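Long-range contacts in putative cell surface protein (Streptococcus pyogenes, PDB 4OFQ), which probably serves in bacterial adhesion, as the calcium-binding C-terminal part of AspA, a cell-surface protein of the antigen I/II family: residues 100-105 and 125-130; 219-224 and 239-244. All coordinates share one frame; numbering follows the deposited sequence.

Contact 1. Residues 100-105 and 125-130; sequences RHVLSQ and GEFYMW. With CA (calcium ion), chain C.
An antiparallel strand pair at the edge of the calcium-bearing beta sandwich brings His101 against Tyr128, Val102 against Phe127 and Arg100 against Met129. Arg100 N and Met129 O, 2.9 Å apart, form a nearly straight bond, and Met129 N returns one to Arg100 O; Val102 and Phe127 exchange the next two, of which Val102 N to Phe127 O is the most bent of the four. Between these hydrogen-bonded pairs sits the non-hydrogen-bonded pair His101 and Tyr128, whose rings form an offset stack with centroids 4.0 Å apart and planes only 5° from parallel. His101 CG, anti to the backbone N (chi1 -167°), lies 3.5 Å from Tyr128 CZ, while Leu103 CD2 meets the opposite face of the imidazole. Flat, polar-tipped rings suit this place because both can stack and still bond at their ends: His101 NE2 to Tyr70 OH, and Tyr128 OH to the carbonyl of Gly77. On the other face of the sheet Val102 CB stands over the Phe127 ring, 3.9 Å from its centroid, a CH-pi contact for which the compact branched valine is well shaped. Gln105 CG comes to the edge of the same ring, 3.7 Å from Phe127 CE1. Where the strands end, a water donates to both Leu103 O and Glu126 OE2. Glu126 binds the calcium ion through its backbone O at 2.4 Å, with Val124 O, Tyr70 O, Asp69 OD1 and a water completing the set. Strand 97-102 is an edge strand of its sheet within the chain; strand 127-132 lies between it and strand 64-70. Ile116 of helix 110-119 packs on Phe127 and Gln105, whereas Leu80 of strand 80-87 touches Tyr128 on the side of the sheet that carries His101.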
ATOM      1  N   ARG A 100     -22.043   7.488   8.391  1.00 10.85           N
ATOM      2  CA  ARG A 100     -22.704   7.554   7.088  1.00 11.59           C
ATOM      3  C   ARG A 100     -21.692   7.470   5.956  1.00 14.81           C
ATOM      4  O   ARG A 100     -20.789   8.309   5.853  1.00 10.72           O
ATOM      5  CB  ARG A 100     -23.532   8.853   6.956  1.00 11.89           C
ATOM      6  CG  ARG A 100     -24.771   8.905   7.836  1.00 12.44           C
ATOM      7  CD  ARG A 100     -25.398  10.297   7.746  1.00 19.35           C
ATOM      8  NE  ARG A 100     -26.590  10.430   8.572  1.00 21.62           N
ATOM      9  CZ  ARG A 100     -27.829  10.454   8.092  1.00 20.73           C
ATOM     10  NH1 ARG A 100     -28.046  10.353   6.782  1.00 15.31           N
ATOM     11  NH2 ARG A 100     -28.851  10.577   8.924  1.00 17.06           N
ATOM     12  N   HIS A 101     -21.833   6.459   5.105  1.00 11.42           N
ATOM     13  CA  HIS A 101     -20.952   6.341   3.959  1.00 13.55           C
ATOM     14  C   HIS A 101     -21.639   7.106   2.843  1.00 14.55           C
ATOM     15  O   HIS A 101     -22.632   6.633   2.273  1.00 14.28           O
ATOM     16  CB  HIS A 101     -20.731   4.875   3.567  1.00 11.83           C
ATOM     17  CG  HIS A 101     -19.603   4.677   2.598  1.00 11.38           C
ATOM     18  ND1 HIS A 101     -19.344   3.467   1.995  1.00 13.70           N
ATOM     19  CD2 HIS A 101     -18.677   5.544   2.118  1.00 14.79           C
ATOM     20  CE1 HIS A 101     -18.297   3.587   1.199  1.00 17.78           C
ATOM     21  NE2 HIS A 101     -17.871   4.837   1.257  1.00 10.72           N
ATOM     22  N   VAL A 102     -21.147   8.304   2.554  1.00 11.65           N
ATOM     23  CA  VAL A 102     -21.787   9.152   1.551  1.00 12.52           C
ATOM     24  C   VAL A 102     -21.133   8.987   0.177  1.00 17.04           C
ATOM     25  O   VAL A 102     -20.002   9.430  -0.042  1.00 15.62           O
ATOM     26  CB  VAL A 102     -21.760  10.621   1.968  1.00 12.86           C
ATOM     27  CG1 VAL A 102     -22.458  11.475   0.914  1.00 13.95           C
ATOM     28  CG2 VAL A 102     -22.425  10.772   3.334  1.00 12.73           C
ATOM     29  N   LEU A 103     -21.848   8.360  -0.754  1.00 13.29           N
ATOM     30  CA  LEU A 103     -21.255   8.032  -2.050  1.00 13.56           C
ATOM     31  C   LEU A 103     -21.386   9.196  -3.031  1.00 15.57           C
ATOM     32  O   LEU A 103     -20.653   9.286  -4.018  1.00 16.49           O
ATOM     33  CB  LEU A 103     -21.861   6.744  -2.626  1.00 13.80           C
ATOM     34  CG  LEU A 103     -21.649   5.492  -1.761  1.00 13.98           C
ATOM     35  CD1 LEU A 103     -22.287   4.255  -2.404  1.00 14.56           C
ATOM     36  CD2 LEU A 103     -20.151   5.257  -1.472  1.00 17.01           C
ATOM     37  N   SER A 104     -22.324  10.086  -2.739  1.00 15.22           N
ATOM     38  CA  SER A 104     -22.590  11.253  -3.569  1.00 16.39           C
ATOM     39  C   SER A 104     -23.438  12.220  -2.752  1.00 19.83           C
ATOM     40  O   SER A 104     -24.276  11.798  -1.961  1.00 19.87           O
ATOM     41  CB  SER A 104     -23.333  10.856  -4.843  1.00 17.47           C
ATOM     42  OG  SER A 104     -23.881  11.998  -5.496  1.00 18.82           O
ATOM     43  N   GLN A 105     -23.232  13.520  -2.929  1.00 22.22           N
ATOM     44  CA  GLN A 105     -24.035  14.467  -2.176  1.00 20.15           C
ATOM     45  C   GLN A 105     -25.357  14.791  -2.858  1.00 22.08           C
ATOM     46  O   GLN A 105     -26.156  15.537  -2.302  1.00 19.89           O
ATOM     47  CB  GLN A 105     -23.266  15.767  -1.897  1.00 18.20           C
ATOM     48  CG  GLN A 105     -22.048  15.571  -1.031  1.00 20.88           C
ATOM     49  CD  GLN A 105     -21.571  16.871  -0.427  1.00 30.71           C
ATOM     50  OE1 GLN A 105     -22.331  17.560   0.246  1.00 28.81           O
ATOM     51  NE2 GLN A 105     -20.310  17.215  -0.665  1.00 32.07           N
ATOM     52  N   GLY A 125     -16.109  13.941  -3.977  1.00 16.54           N
ATOM     53  CA  GLY A 125     -16.481  12.555  -4.251  1.00 19.32           C
ATOM     54  C   GLY A 125     -17.034  11.842  -3.029  1.00 17.81           C
ATOM     55  O   GLY A 125     -17.765  12.450  -2.236  1.00 14.26           O
ATOM     56  N   GLU A 126     -16.688  10.566  -2.869  1.00 13.34           N
ATOM     57  CA  GLU A 126     -17.172   9.789  -1.731  1.00 15.83           C
ATOM     58  C   GLU A 126     -16.478  10.207  -0.446  1.00 16.37           C
ATOM     59  O   GLU A 126     -15.314  10.597  -0.456  1.00 13.41           O
ATOM     60  CB  GLU A 126     -16.945   8.291  -1.950  1.00 14.30           C
ATOM     61  CG  GLU A 126     -17.490   7.754  -3.261  1.00 12.64           C
ATOM     62  CD  GLU A 126     -17.132   6.305  -3.501  1.00 16.50           C
ATOM     63  OE1 GLU A 126     -16.349   5.719  -2.701  1.00 11.60           O
ATOM     64  OE2 GLU A 126     -17.623   5.751  -4.506  1.00 13.19           O
ATOM     65  N   PHE A 127     -17.194  10.113   0.668  1.00 11.54           N
ATOM     66  CA  PHE A 127     -16.582  10.346   1.960  1.00 11.00           C
ATOM     67  C   PHE A 127     -17.378   9.625   3.041  1.00 12.33           C
ATOM     68  O   PHE A 127     -18.498   9.173   2.794  1.00 13.11           O
ATOM     69  CB  PHE A 127     -16.476  11.857   2.245  1.00 11.54           C
ATOM     70  CG  PHE A 127     -17.793  12.581   2.247  1.00 15.33           C
ATOM     71  CD1 PHE A 127     -18.347  13.042   1.058  1.00 18.38           C
ATOM     72  CD2 PHE A 127     -18.458  12.854   3.448  1.00 12.11           C
ATOM     73  CE1 PHE A 127     -19.570  13.747   1.066  1.00 13.83           C
ATOM     74  CE2 PHE A 127     -19.675  13.563   3.462  1.00 12.82           C
ATOM     75  CZ  PHE A 127     -20.220  14.000   2.270  1.00 15.73           C
ATOM     76  N   TYR A 128     -16.776   9.464   4.215  1.00 10.37           N
ATOM     77  CA  TYR A 128     -17.527   9.052   5.389  1.00  9.91           C
ATOM     78  C   TYR A 128     -17.743  10.258   6.267  1.00 14.51           C
ATOM     79  O   TYR A 128     -16.879  11.135   6.356  1.00 11.78           O
ATOM     80  CB  TYR A 128     -16.753   8.046   6.218  1.00  9.34           C
ATOM     81  CG  TYR A 128     -16.838   6.638   5.712  1.00 11.30           C
ATOM     82  CD1 TYR A 128     -15.888   6.146   4.827  1.00 14.85           C
ATOM     83  CD2 TYR A 128     -17.875   5.797   6.121  1.00  9.25           C
ATOM     84  CE1 TYR A 128     -15.960   4.830   4.364  1.00  9.64           C
ATOM     85  CE2 TYR A 128     -17.954   4.490   5.664  1.00  9.19           C
ATOM     86  CZ  TYR A 128     -16.993   4.024   4.789  1.00 12.60           C
ATOM     87  OH  TYR A 128     -17.056   2.737   4.324  1.00 10.55           O
ATOM     88  N   MET A 129     -18.901  10.306   6.914  0.84 10.86           N
ATOM     89  CA  MET A 129     -19.130  11.317   7.929  0.84 13.64           C
ATOM     90  C   MET A 129     -19.633  10.664   9.208  0.84 13.21           C
ATOM     91  O   MET A 129     -20.327   9.646   9.153  0.84 12.70           O
ATOM     92  CB  MET A 129     -20.050  12.447   7.425  0.84 17.20           C
ATOM     93  CG  MET A 129     -21.471  12.048   7.063  0.84 19.53           C
ATOM     94  SD  MET A 129     -22.364  13.374   6.196  0.84 19.86           S
ATOM     95  CE  MET A 129     -22.159  14.763   7.313  0.84 14.19           C
ATOM     96  N   TRP A 130     -19.227  11.214  10.353  1.00 10.89           N
ATOM     97  CA  TRP A 130     -19.732  10.767  11.652  1.00 11.50           C
ATOM     98  C   TRP A 130     -20.480  11.941  12.285  1.00 12.00           C
ATOM     99  O   TRP A 130     -19.944  13.056  12.374  1.00 13.39           O
ATOM    100  CB  TRP A 130     -18.581  10.320  12.556  1.00 12.75           C
ATOM    101  CG  TRP A 130     -17.996   9.012  12.178  1.00 10.89           C
ATOM    102  CD1 TRP A 130     -18.338   7.793  12.677  1.00 10.89           C
ATOM    103  CD2 TRP A 130     -16.976   8.774  11.194  1.00 12.57           C
ATOM    104  NE1 TRP A 130     -17.578   6.811  12.081  1.00 12.64           N
ATOM    105  CE2 TRP A 130     -16.736   7.387  11.168  1.00 12.91           C
ATOM    106  CE3 TRP A 130     -16.230   9.602  10.347  1.00 13.04           C
ATOM    107  CZ2 TRP A 130     -15.792   6.799  10.313  1.00  9.41           C
ATOM    108  CZ3 TRP A 130     -15.286   9.010   9.495  1.00 11.78           C
ATOM    109  CH2 TRP A 130     -15.077   7.629   9.497  1.00 11.70           C
TER
HETATM  110 CA    CA C1401     -13.438  11.571  -1.533  0.61 15.37          CA
HETATM  111  O   HOH W   1     -20.165  12.117  -1.698  1.00 29.51           O
HETATM  112  O   HOH W   2     -19.487   7.230  -5.841  1.00 23.27           O
HETATM  113  O   HOH W   3     -18.579  15.135  -2.156  1.00 22.30           O
HETATM  114  O   HOH W   4     -12.598  11.284  -3.722  1.00 12.51           O

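Contact 2. Residues 219-224 and 239-244; sequences YRLEGW and FVDQLQ
Leu221 and Phe239 each carry CG beside the backbone N and anti to the carbonyl carbon (chi1 -60° for Phe239); both side chains leave the backbone toward the other strand, and this torsion sets the Phe239 ring against Leu221. Asp241, with CG anti to the backbone N (chi1 -167°), reaches in next to them. Leu221 CB rests 3.8 Å from Phe239 CD2, and the adjoining ring carbon, Phe239 CE2, comes 3.4 Å from Leu221 O. Large and apolar, these two side chains suit the gap between sheets that they fill. The ring edge then runs on to the backbone of Gly223, whose N is near the ring plane and 4.1 Å from Phe239 CE2. Lacking a side chain, Gly223 suits a spot where the phenyl group is pressed close to the main chain, and its N-H is used by Asp311 OD1. The branched end of Leu221 meets the carboxylate instead: its CD2 methyl is in van der Waals contact, 3.5 Å, with Asp241 OD2, a buried oxygen that accepts a bond from Lys195 NZ. That lysine also makes a cation-pi contact with Tyr219 and probably favours the ionised form of Asp241. At the far end Tyr219 CE2 touches Leu243 CD2 at 4.2 Å, while Tyr219 OH is hydrogen-bonded to Asp248 OD2. The touching parts run 158° apart, almost antiparallel, yet they belong to different sheets, with Leu221 and Phe239 CA atoms 7.7 Å apart. Side-chain contact in place of strand pairing is what joins the two sheets of a beta sandwich, here across a largely apolar interior that includes the buried Asp241.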
ATOM      1  N   TYR A 219      17.461 -17.751 -19.144  1.00  8.96           N
ATOM      2  CA  TYR A 219      16.379 -16.801 -18.907  1.00  7.24           C
ATOM      3  C   TYR A 219      16.824 -15.833 -17.821  1.00 11.59           C
ATOM      4  O   TYR A 219      17.377 -16.246 -16.798  1.00 12.50           O
ATOM      5  CB  TYR A 219      15.089 -17.507 -18.474  1.00  9.24           C
ATOM      6  CG  TYR A 219      14.472 -18.378 -19.544  1.00  8.93           C
ATOM      7  CD1 TYR A 219      13.986 -17.825 -20.716  1.00  8.87           C
ATOM      8  CD2 TYR A 219      14.383 -19.764 -19.381  1.00 14.88           C
ATOM      9  CE1 TYR A 219      13.414 -18.626 -21.703  1.00  9.09           C
ATOM     10  CE2 TYR A 219      13.828 -20.564 -20.359  1.00 14.73           C
ATOM     11  CZ  TYR A 219      13.352 -19.990 -21.517  1.00 12.51           C
ATOM     12  OH  TYR A 219      12.807 -20.787 -22.500  1.00 12.85           O
ATOM     13  N   ARG A 220      16.594 -14.545 -18.050  1.00  8.23           N
ATOM     14  CA  ARG A 220      16.808 -13.571 -16.990  1.00 10.03           C
ATOM     15  C   ARG A 220      15.460 -13.151 -16.413  1.00 12.11           C
ATOM     16  O   ARG A 220      14.591 -12.624 -17.138  1.00  8.92           O
ATOM     17  CB  ARG A 220      17.531 -12.333 -17.497  1.00 10.60           C
ATOM     18  CG  ARG A 220      17.754 -11.324 -16.379  1.00 17.23           C
ATOM     19  CD  ARG A 220      18.573 -10.144 -16.842  1.00 25.06           C
ATOM     20  NE  ARG A 220      17.776  -9.171 -17.576  1.00 28.41           N
ATOM     21  CZ  ARG A 220      17.716  -7.879 -17.268  1.00 43.72           C
ATOM     22  NH1 ARG A 220      18.399  -7.407 -16.230  1.00 45.05           N
ATOM     23  NH2 ARG A 220      16.968  -7.057 -17.993  1.00 49.47           N
ATOM     24  N   LEU A 221      15.279 -13.395 -15.119  1.00 12.40           N
ATOM     25  CA  LEU A 221      14.083 -12.938 -14.433  1.00  8.47           C
ATOM     26  C   LEU A 221      14.454 -11.670 -13.679  1.00 12.75           C
ATOM     27  O   LEU A 221      15.118 -11.733 -12.652  1.00 10.97           O
ATOM     28  CB  LEU A 221      13.568 -14.014 -13.471  1.00  6.90           C
ATOM     29  CG  LEU A 221      13.549 -15.455 -14.001  1.00  9.04           C
ATOM     30  CD1 LEU A 221      12.928 -16.428 -12.965  1.00 10.15           C
ATOM     31  CD2 LEU A 221      12.796 -15.525 -15.340  1.00  6.95           C
ATOM     32  N   GLU A 222      14.049 -10.516 -14.201  1.00  8.21           N
ATOM     33  CA  GLU A 222      14.476  -9.240 -13.619  1.00  6.45           C
ATOM     34  C   GLU A 222      13.528  -8.828 -12.497  1.00  6.34           C
ATOM     35  O   GLU A 222      12.357  -8.545 -12.745  1.00 10.75           O
ATOM     36  CB  GLU A 222      14.514  -8.141 -14.692  1.00 10.67           C
ATOM     37  CG  GLU A 222      15.092  -6.832 -14.172  1.00 21.32           C
ATOM     38  CD  GLU A 222      15.154  -5.738 -15.226  1.00 33.79           C
ATOM     39  OE1 GLU A 222      14.080  -5.282 -15.675  1.00 36.02           O
ATOM     40  OE2 GLU A 222      16.281  -5.329 -15.591  1.00 30.46           O
ATOM     41  N   GLY A 223      14.025  -8.810 -11.265  1.00  6.70           N
ATOM     42  CA  GLY A 223      13.181  -8.442 -10.131  1.00  7.50           C
ATOM     43  C   GLY A 223      12.932  -6.944 -10.042  1.00 13.59           C
ATOM     44  O   GLY A 223      13.719  -6.128 -10.523  1.00 14.55           O
ATOM     45  N   TRP A 224      11.819  -6.578  -9.416  1.00 13.88           N
ATOM     46  CA  TRP A 224      11.469  -5.177  -9.247  1.00  7.48           C
ATOM     47  C   TRP A 224      12.365  -4.614  -8.160  1.00  9.28           C
ATOM     48  O   TRP A 224      12.667  -5.297  -7.181  1.00 11.97           O
ATOM     49  CB  TRP A 224       9.979  -5.061  -8.851  1.00  7.58           C
ATOM     50  CG  TRP A 224       9.503  -3.679  -8.552  1.00  8.26           C
ATOM     51  CD1 TRP A 224       9.365  -2.645  -9.436  1.00 15.66           C
ATOM     52  CD2 TRP A 224       9.075  -3.173  -7.277  1.00 12.68           C
ATOM     53  NE1 TRP A 224       8.903  -1.522  -8.786  1.00 12.84           N
ATOM     54  CE2 TRP A 224       8.705  -1.824  -7.464  1.00 13.03           C
ATOM     55  CE3 TRP A 224       8.964  -3.735  -6.002  1.00 11.82           C
ATOM     56  CZ2 TRP A 224       8.228  -1.025  -6.422  1.00 10.99           C
ATOM     57  CZ3 TRP A 224       8.490  -2.938  -4.960  1.00  9.48           C
ATOM     58  CH2 TRP A 224       8.138  -1.593  -5.179  1.00 12.09           C
ATOM     59  N   PHE A 239      10.717 -15.491  -6.698  1.00  9.42           N
ATOM     60  CA  PHE A 239      10.539 -15.680  -8.130  1.00 10.96           C
ATOM     61  C   PHE A 239       9.842 -17.015  -8.329  1.00 10.06           C
ATOM     62  O   PHE A 239      10.262 -18.026  -7.762  1.00 11.46           O
ATOM     63  CB  PHE A 239      11.894 -15.757  -8.841  1.00 11.18           C
ATOM     64  CG  PHE A 239      12.756 -14.531  -8.701  1.00 10.62           C
ATOM     65  CD1 PHE A 239      13.461 -14.288  -7.532  1.00 12.18           C
ATOM     66  CD2 PHE A 239      12.922 -13.657  -9.769  1.00  8.98           C
ATOM     67  CE1 PHE A 239      14.284 -13.180  -7.406  1.00  8.97           C
ATOM     68  CE2 PHE A 239      13.749 -12.553  -9.656  1.00 10.37           C
ATOM     69  CZ  PHE A 239      14.434 -12.312  -8.460  1.00  7.49           C
ATOM     70  N   VAL A 240       8.792 -17.030  -9.151  1.00  9.45           N
ATOM     71  CA  VAL A 240       8.124 -18.277  -9.509  1.00  9.88           C
ATOM     72  C   VAL A 240       8.065 -18.428 -11.040  1.00 13.60           C
ATOM     73  O   VAL A 240       7.638 -17.518 -11.758  1.00  9.24           O
ATOM     74  CB  VAL A 240       6.707 -18.348  -8.916  1.00 14.15           C
ATOM     75  CG1 VAL A 240       6.062 -19.670  -9.273  1.00 18.85           C
ATOM     76  CG2 VAL A 240       6.760 -18.185  -7.403  1.00 13.66           C
ATOM     77  N   ASP A 241       8.482 -19.579 -11.547  1.00 12.38           N
ATOM     78  CA  ASP A 241       8.555 -19.748 -12.999  1.00  8.86           C
ATOM     79  C   ASP A 241       8.134 -21.165 -13.370  1.00 14.06           C
ATOM     80  O   ASP A 241       8.777 -22.130 -12.965  1.00 13.34           O
ATOM     81  CB  ASP A 241       9.984 -19.440 -13.483  1.00  9.11           C
ATOM     82  CG  ASP A 241      10.078 -19.292 -14.981  1.00 13.48           C
ATOM     83  OD1 ASP A 241       9.352 -20.009 -15.700  1.00  7.83           O
ATOM     84  OD2 ASP A 241      10.859 -18.443 -15.448  1.00 14.79           O
ATOM     85  N   GLN A 242       7.027 -21.287 -14.109  1.00 11.18           N
ATOM     86  CA  GLN A 242       6.599 -22.586 -14.616  1.00  9.95           C
ATOM     87  C   GLN A 242       7.271 -22.783 -15.959  1.00 10.26           C
ATOM     88  O   GLN A 242       6.814 -22.251 -16.973  1.00 14.75           O
ATOM     89  CB  GLN A 242       5.075 -22.637 -14.791  1.00 10.51           C
ATOM     90  CG  GLN A 242       4.576 -23.906 -15.504  1.00 22.73           C
ATOM     91  CD  GLN A 242       4.958 -25.202 -14.791  1.00 27.99           C
ATOM     92  OE1 GLN A 242       4.577 -25.422 -13.637  1.00 32.16           O
ATOM     93  NE2 GLN A 242       5.700 -26.078 -15.489  1.00 15.02           N
ATOM     94  N   LEU A 243       8.374 -23.519 -15.964  1.00 10.49           N
ATOM     95  CA  LEU A 243       9.122 -23.736 -17.193  1.00 12.47           C
ATOM     96  C   LEU A 243       8.367 -24.700 -18.091  1.00 13.04           C
ATOM     97  O   LEU A 243       7.650 -25.567 -17.605  1.00 11.29           O
ATOM     98  CB  LEU A 243      10.508 -24.298 -16.871  1.00 13.15           C
ATOM     99  CG  LEU A 243      11.418 -23.353 -16.090  1.00 11.04           C
ATOM    100  CD1 LEU A 243      12.601 -24.118 -15.502  1.00 12.11           C
ATOM    101  CD2 LEU A 243      11.883 -22.211 -16.986  1.00 13.08           C
ATOM    102  N   GLN A 244       8.500 -24.524 -19.402  1.00  9.97           N
ATOM    103  CA  GLN A 244       7.925 -25.473 -20.346  1.00 10.78           C
ATOM    104  C   GLN A 244       8.853 -26.678 -20.370  1.00 11.93           C
ATOM    105  O   GLN A 244       9.646 -26.837 -21.292  1.00 14.18           O
ATOM    106  CB  GLN A 244       7.834 -24.842 -21.733  1.00 11.57           C
ATOM    107  CG  GLN A 244       6.961 -25.598 -22.697  1.00 10.99           C
ATOM    108  CD  GLN A 244       6.758 -24.840 -24.001  1.00 10.58           C
ATOM    109  OE1 GLN A 244       6.394 -23.664 -24.002  1.00 15.11           O
ATOM    110  NE2 GLN A 244       6.997 -25.515 -25.112  1.00 11.10           N
TER

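From the N terminus, contact 1 comes first: after the edge strand 97-102 the chain makes an excursion through helix 110-119 and returns beside it as strand 127-132, so the contact closes a helical loop within one sheet. Strands 149-157, 164-174 and 177-188 follow before the chain enters the second, C-terminal part of the molecule. There contact 2 closes a shorter, largely irregular connection from strand 216-222 to strand 237-242, carrying the chain from one sheet to the other. The two loops are in series, neither nested nor crossing. Their centres lie about 44 Å apart on opposite sides of the chain's centre, and each ties together its own part of the elongated molecule.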